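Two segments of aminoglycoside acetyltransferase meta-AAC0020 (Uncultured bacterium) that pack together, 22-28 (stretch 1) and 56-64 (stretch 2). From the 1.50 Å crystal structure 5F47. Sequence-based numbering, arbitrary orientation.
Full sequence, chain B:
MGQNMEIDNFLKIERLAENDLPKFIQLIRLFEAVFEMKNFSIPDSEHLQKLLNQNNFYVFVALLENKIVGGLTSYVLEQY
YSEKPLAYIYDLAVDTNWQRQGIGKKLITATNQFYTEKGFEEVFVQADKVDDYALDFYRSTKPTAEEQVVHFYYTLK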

# COMPACT_ATOMS: atom_id res chain seq x y z
N PRO B 22 -20.46 13.06 1.94
CA PRO B 22 -20.14 14.42 2.39
C PRO B 22 -19.01 14.49 3.41
O PRO B 22 -18.17 15.39 3.30
CB PRO B 22 -21.46 14.89 3.02
CG PRO B 22 -22.49 14.14 2.29
CD PRO B 22 -21.90 12.77 2.11
N LYS B 23 -18.97 13.58 4.38
CA LYS B 23 -17.89 13.58 5.35
C LYS B 23 -16.57 13.18 4.69
O LYS B 23 -15.51 13.68 5.07
CB LYS B 23 -18.20 12.64 6.52
CG LYS B 23 -19.24 13.22 7.47
CD LYS B 23 -19.64 12.21 8.53
CE LYS B 23 -20.72 12.77 9.45
NZ LYS B 23 -21.27 11.71 10.34
N PHE B 24 -16.63 12.30 3.69
CA PHE B 24 -15.43 11.89 2.96
C PHE B 24 -14.83 13.11 2.24
O PHE B 24 -13.62 13.35 2.31
CB PHE B 24 -15.79 10.78 1.97
CG PHE B 24 -14.61 10.09 1.30
CD1 PHE B 24 -13.34 10.08 1.87
CD2 PHE B 24 -14.81 9.45 0.09
CE1 PHE B 24 -12.28 9.42 1.21
CE2 PHE B 24 -13.79 8.79 -0.56
CZ PHE B 24 -12.52 8.78 -0.01
N ILE B 25 -15.69 13.89 1.60
CA ILE B 25 -15.24 15.11 0.91
C ILE B 25 -14.67 16.11 1.91
O ILE B 25 -13.63 16.72 1.64
CB ILE B 25 -16.39 15.72 0.09
CG1 ILE B 25 -16.68 14.80 -1.09
CG2 ILE B 25 -16.04 17.14 -0.41
CD1 ILE B 25 -17.90 15.21 -1.91
N GLN B 26 -15.32 16.27 3.06
CA GLN B 26 -14.76 17.12 4.12
C GLN B 26 -13.36 16.67 4.52
O GLN B 26 -12.45 17.49 4.70
CB GLN B 26 -15.65 17.15 5.35
CG GLN B 26 -16.90 17.98 5.25
CD GLN B 26 -17.71 17.91 6.54
OE1 GLN B 26 -17.24 18.33 7.60
NE2 GLN B 26 -18.91 17.35 6.45
N LEU B 27 -13.17 15.35 4.67
CA LEU B 27 -11.86 14.84 5.03
C LEU B 27 -10.84 15.12 3.93
O LEU B 27 -9.71 15.51 4.23
CB LEU B 27 -11.92 13.33 5.31
CG LEU B 27 -10.56 12.75 5.73
CD1 LEU B 27 -10.04 13.41 7.02
CD2 LEU B 27 -10.64 11.23 5.89
N ILE B 28 -11.24 14.94 2.68
CA ILE B 28 -10.33 15.18 1.56
C ILE B 28 -9.92 16.66 1.55
O ILE B 28 -8.75 16.97 1.34
CB ILE B 28 -10.97 14.77 0.23
CG1 ILE B 28 -11.15 13.25 0.20
CG2 ILE B 28 -10.10 15.22 -0.94
CD1 ILE B 28 -12.13 12.77 -0.87
N ASN B 56 -12.74 -2.93 0.43
CA ASN B 56 -11.33 -3.01 0.83
C ASN B 56 -10.75 -1.64 1.16
O ASN B 56 -9.53 -1.45 1.16
CB ASN B 56 -10.52 -3.66 -0.27
CG ASN B 56 -10.71 -2.99 -1.61
OD1 ASN B 56 -11.09 -1.80 -1.68
ND2 ASN B 56 -10.42 -3.72 -2.68
N PHE B 57 -11.64 -0.70 1.45
CA PHE B 57 -11.25 0.68 1.75
C PHE B 57 -12.08 1.16 2.91
O PHE B 57 -13.31 1.08 2.88
CB PHE B 57 -11.47 1.57 0.51
CG PHE B 57 -11.08 2.99 0.71
CD1 PHE B 57 -9.74 3.34 0.81
CD2 PHE B 57 -12.05 3.99 0.78
CE1 PHE B 57 -9.37 4.67 0.97
CE2 PHE B 57 -11.69 5.32 0.94
CZ PHE B 57 -10.34 5.66 1.03
N TYR B 58 -11.42 1.65 3.95
CA TYR B 58 -12.11 2.12 5.15
C TYR B 58 -11.55 3.46 5.62
O TYR B 58 -10.34 3.63 5.74
CB TYR B 58 -12.01 1.11 6.29
CG TYR B 58 -12.80 -0.15 6.07
CD1 TYR B 58 -14.16 -0.18 6.31
CD2 TYR B 58 -12.18 -1.31 5.65
CE1 TYR B 58 -14.90 -1.34 6.13
CE2 TYR B 58 -12.90 -2.48 5.47
CZ TYR B 58 -14.26 -2.48 5.71
OH TYR B 58 -14.98 -3.64 5.54
N VAL B 59 -12.47 4.37 5.94
CA VAL B 59 -12.15 5.72 6.35
C VAL B 59 -12.62 5.94 7.78
O VAL B 59 -13.76 5.61 8.12
CB VAL B 59 -12.83 6.77 5.44
CG1 VAL B 59 -12.41 8.17 5.84
CG2 VAL B 59 -12.49 6.51 3.98
N PHE B 60 -11.75 6.46 8.63
CA PHE B 60 -12.15 6.79 10.00
C PHE B 60 -12.04 8.29 10.18
O PHE B 60 -11.05 8.89 9.76
CB PHE B 60 -11.27 6.07 11.02
CG PHE B 60 -11.43 4.58 11.00
CD1 PHE B 60 -10.81 3.81 10.03
CD2 PHE B 60 -12.22 3.94 11.94
CE1 PHE B 60 -10.96 2.44 10.00
CE2 PHE B 60 -12.37 2.56 11.92
CZ PHE B 60 -11.74 1.82 10.92
N VAL B 61 -13.04 8.90 10.80
CA VAL B 61 -13.01 10.34 11.01
C VAL B 61 -13.21 10.74 12.46
O VAL B 61 -13.77 10.00 13.27
CB VAL B 61 -14.06 11.07 10.15
CG1 VAL B 61 -13.81 10.79 8.66
CG2 VAL B 61 -15.49 10.68 10.53
N ALA B 62 -12.74 11.94 12.78
CA ALA B 62 -12.96 12.54 14.08
C ALA B 62 -13.87 13.74 13.91
O ALA B 62 -13.66 14.56 13.02
CB ALA B 62 -11.66 12.95 14.72
N LEU B 63 -14.88 13.84 14.77
CA LEU B 63 -15.91 14.85 14.63
C LEU B 63 -16.05 15.65 15.90
O LEU B 63 -16.08 15.09 16.99
CB LEU B 63 -17.25 14.22 14.29
CG LEU B 63 -17.41 13.60 12.91
CD1 LEU B 63 -18.22 12.33 13.01
CD2 LEU B 63 -18.09 14.59 11.99
N LEU B 64 -16.12 16.97 15.75
CA LEU B 64 -16.61 17.84 16.82
C LEU B 64 -17.93 18.39 16.31
O LEU B 64 -17.96 19.13 15.32
CB LEU B 64 -15.61 18.94 17.14
CG LEU B 64 -14.35 18.39 17.81
CD1 LEU B 64 -13.35 19.50 18.03
CD2 LEU B 64 -14.71 17.75 19.15

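The helix of residues 22-28 lies across the strand of residues 57-64 at an angle of 79°, with the two axes approaching to 9.8 Å. No hydrogen bond joins the two segments. Their contact buries 307 Å², counting both sides, and rests on side chains meeting across the gap between the backbones. K23, F24 and L27 supply nearly all of the helical surface, and they meet the alternate strand residues F57, V59, V61 and L63, whose CA-to-CB bonds all point toward the helix. This alternation follows from the extended backbone: F60, between V59 and V61, directs its CA-to-CB bond away.

F24 spans the gap between helix and strand by reach rather than by initial direction. Its CA-to-CB bond runs sideways, but the t rotamer (chi1 -170°) brings the end of the ring nearer the strand. There CZ of F24 lies 3.7 Å from CE2 of F57, and CE1 of F24 lies 4.0 Å from CG2 of V59. The two aromatic rings meet obliquely, with centroids 5.8 Å apart and planes inclined at 54°; the CZ atom of F24 sits at the edge of the F57 ring, near its plane. F57 also has a t rotamer at chi1 (-179°); its CA-to-CB bond points toward the helix, and both rings are buried.

One turn onward, L27 has its CA-to-CB bond toward the strand and makes the closest of the contacts, with its CD2 3.5 Å from CG1 of V59. The same methyl carbon lies 4.2 Å from CG1 of V61, so that it touches both V59 and V61, two residues apart on the strand and each with its CA-to-CB bond toward the helix. V59 is in turn shared between two helical residues: its CG2 meets F24 and its CG1 meets L27. The backbone register agrees with this arrangement, the CA atoms of F24 and V59 being 7.8 Å apart and those of L27 and V61 7.6 Å apart.

K23 covers as much surface as F24, though in a different manner. It is partly exposed, and its side chain is extended, with chi2, chi3 and chi4 all t. The end of this chain makes the contact: CE of K23 lies 4.1 Å from CD2 of L63, and NZ of K23 4.1 Å from CD1 of L63, at van der Waals range and with no polar partner on the strand. Within the helix, the backbone hydrogen bond from L27 N to K23 O, at 2.9 Å, links K23 to L27 one turn later, and both residues direct their CA-to-CB bonds toward the strand.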